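Local structure of putative succinylglutamate desuccinylase / aspartoacylase (Shewanella amazonensis, 3FMC) at the interface of chains A and B. The protein is a putative zinc-dependent hydrolase of the succinylglutamate desuccinylase / aspartoacylase family, which probably cleaves ester or amide bonds. Residues are numbered along the deposited sequence; one frame, centred on the assembly and turned at random. Chains: chain A/B, Putative succinylglutamate desuccinylase / aspartoacylase.

Contact 1: the interface of chains A and B. Residues chain A 91, 175, 246, 347-348; chain B 86.
B:Glu86 and the chain A residues it meets all lie in loops, and B:Glu86 (phi/psi -97/47°) reaches across mainly by its side chain. Its carboxylate is surrounded by A:Arg91, A:Pro175, A:Gln246, A:Phe347 and A:Ala348. A:Pro175 directly follows the His-Thr-Gly of the family's zinc-binding segment and A:Gln246 comes just after the conserved Glu-Leu-Gly, so B:Glu86 probably caps the neighbourhood of chain A's metal site. A bend at chi2 brings its head up against the tip of A:Gln246, and there the amide nitrogen NE2 of A:Gln246 donates a nearly straight hydrogen bond to OE1 of B:Glu86, 2.8 Å long. The donor approaches almost along the C-O axis, with amide and carboxylate planes only 15° apart, as expected of an amide NH2 facing a carboxylate oxygen. The other end, OE1 of A:Gln246, reaches OE2 of B:Glu86 through a water, so the two flat groups are joined once directly and once through a water. A second water links OE1 of B:Glu86 to the backbone N of A:Ala348. The aliphatic stem is covered from another direction: CE1, at the rim of the A:Phe347 ring, stands 3.9 Å from CB of B:Glu86. A:Arg91 passes roughly at right angles and makes no salt bridge; its NE is 4.8 Å from OE2 of B:Glu86. CB of A:Pro175 adds a van der Waals contact, 3.7 Å from OE1 of B:Glu86.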
ATOM      1  N   ARG A  91       3.909  10.596  -2.961  1.00 12.25           N
ATOM      2  CA  ARG A  91       5.145  11.261  -2.591  1.00 11.68           C
ATOM      3  C   ARG A  91       6.403  10.578  -3.103  1.00 11.98           C
ATOM      4  O   ARG A  91       7.428  11.234  -3.360  1.00 10.51           O
ATOM      5  CB  ARG A  91       5.192  11.386  -1.074  1.00 13.47           C
ATOM      6  CG  ARG A  91       6.348  12.175  -0.563  1.00 13.07           C
ATOM      7  CD  ARG A  91       6.252  12.455   0.942  1.00 11.59           C
ATOM      8  NE  ARG A  91       7.452  13.154   1.363  1.00 19.62           N
ATOM      9  CZ  ARG A  91       7.657  14.455   1.209  1.00 21.95           C
ATOM     10  NH1 ARG A  91       6.725  15.238   0.682  1.00 25.57           N
ATOM     11  NH2 ARG A  91       8.806  14.976   1.609  1.00 25.82           N
ATOM     12  N   PRO A 175       1.783  18.629   4.502  1.00 11.12           N
ATOM     13  CA  PRO A 175       0.703  17.685   4.901  1.00 13.86           C
ATOM     14  C   PRO A 175      -0.497  18.428   5.555  1.00 13.07           C
ATOM     15  O   PRO A 175      -1.431  18.834   4.837  1.00 10.55           O
ATOM     16  CB  PRO A 175       1.436  16.680   5.822  1.00 13.40           C
ATOM     17  CG  PRO A 175       2.593  17.431   6.370  1.00 14.97           C
ATOM     18  CD  PRO A 175       2.983  18.500   5.332  1.00 12.25           C
ATOM     19  N   GLN A 246      -2.170  19.390   2.044  1.00 13.17           N
ATOM     20  CA  GLN A 246      -2.347  18.451   0.950  1.00 12.58           C
ATOM     21  C   GLN A 246      -3.799  17.972   0.894  1.00 14.05           C
ATOM     22  O   GLN A 246      -4.613  18.274   1.787  1.00 12.42           O
ATOM     23  CB  GLN A 246      -1.410  17.252   1.156  1.00 11.50           C
ATOM     24  CG  GLN A 246      -1.812  16.290   2.298  1.00 12.84           C
ATOM     25  CD  GLN A 246      -0.698  15.277   2.590  1.00 15.74           C
ATOM     26  OE1 GLN A 246       0.331  15.271   1.894  1.00 17.95           O
ATOM     27  NE2 GLN A 246      -0.817  14.565   3.712  1.00 13.16           N
ATOM     28  N   PHE A 347       1.832  15.898  11.164  1.00 12.34           N
ATOM     29  CA  PHE A 347       1.475  14.599  10.593  1.00 12.11           C
ATOM     30  C   PHE A 347      -0.024  14.570  10.334  1.00 12.84           C
ATOM     31  O   PHE A 347      -0.830  15.105  11.116  1.00 11.25           O
ATOM     32  CB  PHE A 347       1.968  13.506  11.543  1.00 13.22           C
ATOM     33  CG  PHE A 347       1.868  12.119  11.015  1.00 11.69           C
ATOM     34  CD1 PHE A 347       2.503  11.763   9.851  1.00 18.65           C
ATOM     35  CD2 PHE A 347       1.260  11.124  11.769  1.00 12.28           C
ATOM     36  CE1 PHE A 347       2.453  10.461   9.410  1.00 15.37           C
ATOM     37  CE2 PHE A 347       1.227   9.809  11.322  1.00 11.87           C
ATOM     38  CZ  PHE A 347       1.829   9.506  10.121  1.00 14.09           C
ATOM     39  N   ALA A 348      -0.398  13.964   9.204  1.00 13.48           N
ATOM     40  CA  ALA A 348      -1.786  13.946   8.768  1.00 10.93           C
ATOM     41  C   ALA A 348      -2.698  12.920   9.414  1.00 13.47           C
ATOM     42  O   ALA A 348      -3.909  12.937   9.158  1.00 15.41           O
ATOM     43  CB  ALA A 348      -1.855  13.784   7.215  1.00 14.69           C
TER
ATOM     44  N   GLU B  86       0.903   8.695   4.917  1.00 13.63           N
ATOM     45  CA  GLU B  86       0.553   9.399   6.167  1.00 14.15           C
ATOM     46  C   GLU B  86      -0.922   9.147   6.504  1.00 17.96           C
ATOM     47  O   GLU B  86      -1.686  10.084   6.745  1.00 24.50           O
ATOM     48  CB  GLU B  86       0.785  10.875   5.955  1.00 12.80           C
ATOM     49  CG  GLU B  86       2.237  11.152   5.495  1.00 16.67           C
ATOM     50  CD  GLU B  86       2.359  12.281   4.495  1.00 25.34           C
ATOM     51  OE1 GLU B  86       1.513  13.193   4.569  1.00 18.42           O
ATOM     52  OE2 GLU B  86       3.315  12.271   3.648  1.00 20.21           O
TER
HETATM   53  O   HOH W   1       1.662  13.774   7.215  1.00 12.92           O
HETATM   54  O   HOH W   2       2.107  13.465   1.333  1.00 18.58           O

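Contact 2: the interface of chains A and B. Residues chain A 347-351; chain B 83, 86-88, 247.
A:Ser349 and B:Glu247 meet through a short hydrogen bond, in which the hydroxyl OG of A:Ser349 donates to OE1 of B:Glu247 at 2.6 Å. With OG anti to the backbone N (chi1 163°), the hydroxyl points into chain B and meets the carboxylate on its syn side, 33° out of plane. The same OE1 of B:Glu247 also accepts from the backbone N of A:Ala350, at 3.2 Å and nearly along the C-O axis, so neighbouring residues of one loop grip one oxygen.

Amine-to-hydroxyl bonds form a second group. The side-chain amine NZ of B:Lys83, at the tip of a chain bent at chi2 and chi4, donates to OG of A:Ser349 at 2.6 Å and to OG of A:Ser351 at 2.9 Å. The A:Ser349 hydroxyl thus stands between amine and carboxylate, accepting from one and donating to the other.

Bonds within chain B supply the second shell. NZ of B:Lys83 also donates to OG1 of B:Thr88 at 2.7 Å, and that hydroxyl in turn donates a hydrogen bond to OE2 of B:Glu247. The backbone N of B:Thr88 donates to OE2 as well, which probably holds the carboxylate against rotation.

Carbon contacts are few; CB of A:Ser349 lies 3.8 Å from the carboxylate carbon CD of B:Glu247. The network ties the A:347-351 segment to chain B and would probably fix the register of the two subunits in this pairing.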
ATOM      1  N   PHE A 347       1.832  15.898  11.164  1.00 12.34           N
ATOM      2  CA  PHE A 347       1.475  14.599  10.593  1.00 12.11           C
ATOM      3  C   PHE A 347      -0.024  14.570  10.334  1.00 12.84           C
ATOM      4  O   PHE A 347      -0.830  15.105  11.116  1.00 11.25           O
ATOM      5  CB  PHE A 347       1.968  13.506  11.543  1.00 13.22           C
ATOM      6  CG  PHE A 347       1.868  12.119  11.015  1.00 11.69           C
ATOM      7  CD1 PHE A 347       2.503  11.763   9.851  1.00 18.65           C
ATOM      8  CD2 PHE A 347       1.260  11.124  11.769  1.00 12.28           C
ATOM      9  CE1 PHE A 347       2.453  10.461   9.410  1.00 15.37           C
ATOM     10  CE2 PHE A 347       1.227   9.809  11.322  1.00 11.87           C
ATOM     11  CZ  PHE A 347       1.829   9.506  10.121  1.00 14.09           C
ATOM     12  N   ALA A 348      -0.398  13.964   9.204  1.00 13.48           N
ATOM     13  CA  ALA A 348      -1.786  13.946   8.768  1.00 10.93           C
ATOM     14  C   ALA A 348      -2.698  12.920   9.414  1.00 13.47           C
ATOM     15  O   ALA A 348      -3.909  12.937   9.158  1.00 15.41           O
ATOM     16  CB  ALA A 348      -1.855  13.784   7.215  1.00 14.69           C
ATOM     17  N   SER A 349      -2.137  12.045  10.237  1.00 11.14           N
ATOM     18  CA  SER A 349      -2.826  10.948  10.876  1.00 12.16           C
ATOM     19  C   SER A 349      -2.731  11.167  12.397  1.00  9.45           C
ATOM     20  O   SER A 349      -1.882  11.940  12.868  1.00 12.95           O
ATOM     21  CB  SER A 349      -2.207   9.614  10.371  1.00 13.97           C
ATOM     22  OG  SER A 349      -2.511   8.497  11.170  1.00 16.56           O
ATOM     23  N   ALA A 350      -3.632  10.563  13.151  1.00 10.28           N
ATOM     24  CA  ALA A 350      -3.710  10.725  14.626  1.00 11.06           C
ATOM     25  C   ALA A 350      -3.146   9.546  15.405  1.00 14.85           C
ATOM     26  O   ALA A 350      -3.428   9.414  16.588  1.00 17.87           O
ATOM     27  CB  ALA A 350      -5.174  10.949  15.048  1.00 15.65           C
ATOM     28  N   SER A 351      -2.490   8.608  14.721  1.00 14.81           N
ATOM     29  CA  SER A 351      -1.916   7.471  15.379  1.00 14.34           C
ATOM     30  C   SER A 351      -0.483   7.349  14.893  1.00 16.18           C
ATOM     31  O   SER A 351      -0.200   7.356  13.667  1.00 14.53           O
ATOM     32  CB  SER A 351      -2.716   6.210  15.162  1.00 16.88           C
ATOM     33  OG  SER A 351      -2.974   5.954  13.792  1.00 18.16           O
TER
ATOM     34  N   LYS B  83       0.157   1.361   8.581  1.00 14.00           N
ATOM     35  CA  LYS B  83       0.304   2.625   7.869  1.00 15.22           C
ATOM     36  C   LYS B  83       0.625   2.411   6.383  1.00 13.12           C
ATOM     37  O   LYS B  83       1.236   1.404   5.998  1.00 15.23           O
ATOM     38  CB  LYS B  83       1.412   3.447   8.482  1.00 15.10           C
ATOM     39  CG  LYS B  83       1.128   3.898   9.894  1.00 15.75           C
ATOM     40  CD  LYS B  83      -0.009   4.920   9.871  1.00 29.82           C
ATOM     41  CE  LYS B  83      -0.052   5.744  11.120  1.00 35.09           C
ATOM     42  NZ  LYS B  83      -1.424   6.114  11.399  1.00 22.61           N
ATOM     43  N   GLU B  86       0.903   8.695   4.917  1.00 13.63           N
ATOM     44  CA  GLU B  86       0.553   9.399   6.167  1.00 14.15           C
ATOM     45  C   GLU B  86      -0.922   9.147   6.504  1.00 17.96           C
ATOM     46  O   GLU B  86      -1.686  10.084   6.745  1.00 24.50           O
ATOM     47  CB  GLU B  86       0.785  10.875   5.955  1.00 12.80           C
ATOM     48  CG  GLU B  86       2.237  11.152   5.495  1.00 16.67           C
ATOM     49  CD  GLU B  86       2.359  12.281   4.495  1.00 25.34           C
ATOM     50  OE1 GLU B  86       1.513  13.193   4.569  1.00 18.42           O
ATOM     51  OE2 GLU B  86       3.315  12.271   3.648  1.00 20.21           O
ATOM     52  N   PHE B  87      -1.316   7.893   6.431  1.00 14.56           N
ATOM     53  CA  PHE B  87      -2.698   7.453   6.612  1.00 13.43           C
ATOM     54  C   PHE B  87      -2.662   6.035   7.180  1.00 14.09           C
ATOM     55  O   PHE B  87      -1.720   5.249   6.931  1.00 15.07           O
ATOM     56  CB  PHE B  87      -3.350   7.422   5.217  1.00 16.18           C
ATOM     57  CG  PHE B  87      -4.776   6.894   5.170  1.00 23.13           C
ATOM     58  CD1 PHE B  87      -5.849   7.684   5.629  1.00 24.90           C
ATOM     59  CD2 PHE B  87      -5.065   5.618   4.580  1.00 24.90           C
ATOM     60  CE1 PHE B  87      -7.153   7.187   5.574  1.00 29.95           C
ATOM     61  CE2 PHE B  87      -6.377   5.123   4.525  1.00 23.80           C
ATOM     62  CZ  PHE B  87      -7.415   5.900   5.021  1.00 30.09           C
ATOM     63  N   THR B  88      -3.674   5.698   7.940  1.00 12.40           N
ATOM     64  CA  THR B  88      -3.815   4.367   8.521  1.00 12.49           C
ATOM     65  C   THR B  88      -4.621   3.546   7.520  1.00 15.84           C
ATOM     66  O   THR B  88      -5.761   3.889   7.187  1.00 16.01           O
ATOM     67  CB  THR B  88      -4.548   4.394   9.888  1.00 13.87           C
ATOM     68  OG1 THR B  88      -3.958   5.369  10.760  1.00 13.24           O
ATOM     69  CG2 THR B  88      -4.502   3.046  10.532  1.00 13.44           C
ATOM     70  N   GLU B 247      -9.100   9.491  11.565  1.00 11.93           N
ATOM     71  CA  GLU B 247      -7.742  10.017  11.699  1.00 12.46           C
ATOM     72  C   GLU B 247      -7.646  11.280  12.556  1.00 15.48           C
ATOM     73  O   GLU B 247      -6.896  12.226  12.242  1.00 16.12           O
ATOM     74  CB  GLU B 247      -7.172  10.324  10.299  1.00 12.60           C
ATOM     75  CG  GLU B 247      -6.907   9.106   9.466  1.00 13.76           C
ATOM     76  CD  GLU B 247      -5.754   8.287  10.038  1.00 24.31           C
ATOM     77  OE1 GLU B 247      -5.117   8.712  11.053  1.00 31.69           O
ATOM     78  OE2 GLU B 247      -5.470   7.275   9.478  1.00 30.39           O
TER
HETATM   79  O   HOH W   3       1.662  13.774   7.215  1.00 12.92           O

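Contact 3: the interface of chains A and B. Residues chain A 301-302, 319, 321, 350; chain B 249-251.
A:Glu302, on strand 299-303 of this succinylglutamate desuccinylase / aspartoacylase family member, reaches the start of helix 251-267 of chain B. Its chain is extended, with CG anti to the backbone N (chi1 178°), and brings OE2 to the backbone N of B:Leu251 for a hydrogen bond of 3.1 Å. The N-H comes from above the carboxylate plane, 52° out of it; the helix start may favour the negative charge. From the neighbouring strand 316-321, ND2 of A:Asn319 donates in its amide plane to OE1 of A:Glu302 at 2.7 Å, steadying the head from within chain A. That OE1 also lies 3.6 Å from CD1 of B:Leu251. An alanine in place of A:Glu302 would probably leave the B:Leu251 N-H and the A:Asn319 amide without their acceptor and open a gap by CD1 of B:Leu251.

The closer packing lies along B:Ile249, whose CB rests 3.6 Å from the backbone O of A:Val301 while its CG2 stands 4.0 Å from CB of A:Glu302. A:Leu321 flanks this part, and a water joins the A:Val301 carbonyl to the backbone N of B:Ile249. The loose side is at B:Asp250, which buries little surface: a water bonded to OE2 of A:Glu302 makes a long 3.3 Å link to OD1 of B:Asp250, bridging two acidic groups.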
ATOM      1  N   VAL A 301      -2.990  10.764  18.971  0.50 12.60           N
ATOM      2  CA  VAL A 301      -2.521  12.147  18.988  0.50 12.33           C
ATOM      3  C   VAL A 301      -3.593  13.210  18.746  0.50 12.08           C
ATOM      4  O   VAL A 301      -4.315  13.177  17.725  0.50 11.72           O
ATOM      5  CB  VAL A 301      -1.416  12.320  17.890  0.50 12.37           C
ATOM      6  CG1 VAL A 301      -0.898  13.754  17.839  0.50 14.49           C
ATOM      7  CG2 VAL A 301      -0.238  11.343  18.114  0.50 13.57           C
ATOM      8  N   GLU A 302      -3.675  14.165  19.678  1.00 14.02           N
ATOM      9  CA  GLU A 302      -4.507  15.345  19.528  1.00 13.47           C
ATOM     10  C   GLU A 302      -3.493  16.499  19.346  1.00 14.95           C
ATOM     11  O   GLU A 302      -2.608  16.701  20.200  1.00 16.92           O
ATOM     12  CB  GLU A 302      -5.397  15.527  20.781  1.00 14.54           C
ATOM     13  CG  GLU A 302      -6.206  16.729  20.678  1.00 17.34           C
ATOM     14  CD  GLU A 302      -7.099  16.906  21.912  1.00 20.65           C
ATOM     15  OE1 GLU A 302      -6.571  16.927  23.072  1.00 23.01           O
ATOM     16  OE2 GLU A 302      -8.271  17.166  21.670  1.00 20.17           O
ATOM     17  N   ASN A 319      -1.280  16.290  22.772  1.00 13.86           N
ATOM     18  CA  ASN A 319      -1.706  15.387  23.819  1.00 15.44           C
ATOM     19  C   ASN A 319      -1.542  13.989  23.224  1.00 17.54           C
ATOM     20  O   ASN A 319      -2.062  13.712  22.103  1.00 15.36           O
ATOM     21  CB  ASN A 319      -3.185  15.550  24.200  1.00 17.85           C
ATOM     22  CG  ASN A 319      -3.426  16.742  25.084  1.00 24.73           C
ATOM     23  OD1 ASN A 319      -2.605  17.032  25.963  1.00 19.78           O
ATOM     24  ND2 ASN A 319      -4.565  17.436  24.879  1.00 20.89           N
ATOM     25  N   LEU A 321      -2.564  10.093  23.819  1.00 13.81           N
ATOM     26  CA  LEU A 321      -3.554   9.269  24.471  1.00 11.72           C
ATOM     27  C   LEU A 321      -3.256   7.784  24.297  1.00 14.40           C
ATOM     28  O   LEU A 321      -3.073   7.276  23.163  1.00 14.54           O
ATOM     29  CB  LEU A 321      -4.940   9.595  23.900  1.00 12.46           C
ATOM     30  CG  LEU A 321      -6.185   8.892  24.437  1.00 13.16           C
ATOM     31  CD1 LEU A 321      -6.429   9.317  25.929  1.00 13.02           C
ATOM     32  CD2 LEU A 321      -7.384   9.225  23.500  1.00 12.77           C
ATOM     33  N   ALA A 350      -3.632  10.563  13.151  1.00 10.28           N
ATOM     34  CA  ALA A 350      -3.710  10.725  14.626  1.00 11.06           C
ATOM     35  C   ALA A 350      -3.146   9.546  15.405  1.00 14.85           C
ATOM     36  O   ALA A 350      -3.428   9.414  16.588  1.00 17.87           O
ATOM     37  CB  ALA A 350      -5.174  10.949  15.048  1.00 15.65           C
TER
ATOM     38  N   ILE B 249      -8.290  12.725  16.897  1.00 14.19           N
ATOM     39  CA  ILE B 249      -8.617  12.589  18.323  1.00 12.73           C
ATOM     40  C   ILE B 249      -9.024  14.007  18.733  1.00 14.12           C
ATOM     41  O   ILE B 249      -8.303  14.954  18.443  1.00 13.75           O
ATOM     42  CB  ILE B 249      -7.416  12.182  19.162  1.00 15.90           C
ATOM     43  CG1 ILE B 249      -6.998  10.734  18.808  1.00 11.25           C
ATOM     44  CG2 ILE B 249      -7.705  12.316  20.695  1.00 16.69           C
ATOM     45  CD1 ILE B 249      -8.049   9.627  19.114  1.00 10.38           C
ATOM     46  N   ASP B 250     -10.219  14.134  19.292  1.00 14.64           N
ATOM     47  CA  ASP B 250     -10.723  15.424  19.801  1.00 14.01           C
ATOM     48  C   ASP B 250     -11.389  15.100  21.139  1.00 15.25           C
ATOM     49  O   ASP B 250     -12.507  14.630  21.213  1.00 14.84           O
ATOM     50  CB  ASP B 250     -11.660  16.088  18.812  1.00 16.50           C
ATOM     51  CG  ASP B 250     -12.216  17.401  19.307  1.00 18.96           C
ATOM     52  OD1 ASP B 250     -12.284  17.620  20.515  1.00 17.25           O
ATOM     53  OD2 ASP B 250     -12.597  18.215  18.463  1.00 23.29           O
ATOM     54  N   LEU B 251     -10.648  15.315  22.210  1.00 12.39           N
ATOM     55  CA  LEU B 251     -11.123  14.942  23.559  1.00 16.50           C
ATOM     56  C   LEU B 251     -12.383  15.693  23.986  1.00 16.48           C
ATOM     57  O   LEU B 251     -13.317  15.089  24.524  1.00 16.13           O
ATOM     58  CB  LEU B 251      -9.996  15.065  24.585  1.00 13.79           C
ATOM     59  CG  LEU B 251      -8.932  13.969  24.458  1.00 24.20           C
ATOM     60  CD1 LEU B 251      -7.673  14.357  25.264  1.00 26.56           C
ATOM     61  CD2 LEU B 251      -9.522  12.691  24.921  1.00 17.62           C
TER
HETATM   62  O   HOH W   4      -5.806  14.299  15.937  1.00 13.43           O
HETATM   63  O   HOH W   5     -10.195  18.586  22.855  1.00 21.19           O

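The three contacts follow one stretch of the two-fold A-B interface. The C-alpha centres of contact 1 and contact 2 are about 8 Å apart, and the two share A:Phe347, A:Ala348 and B:Glu86. Contact 3 is centred about 12 Å from contact 2, with A:Ala350 in common, and about 17 Å from contact 1. The A:347-351 segment therefore runs through all three. The stretch around 246-251 serves contact 1 from chain A and contacts 2 and 3 from chain B, so by symmetry each subunit would use it in both roles. The structure alone does not show whether this pairing is the biological one.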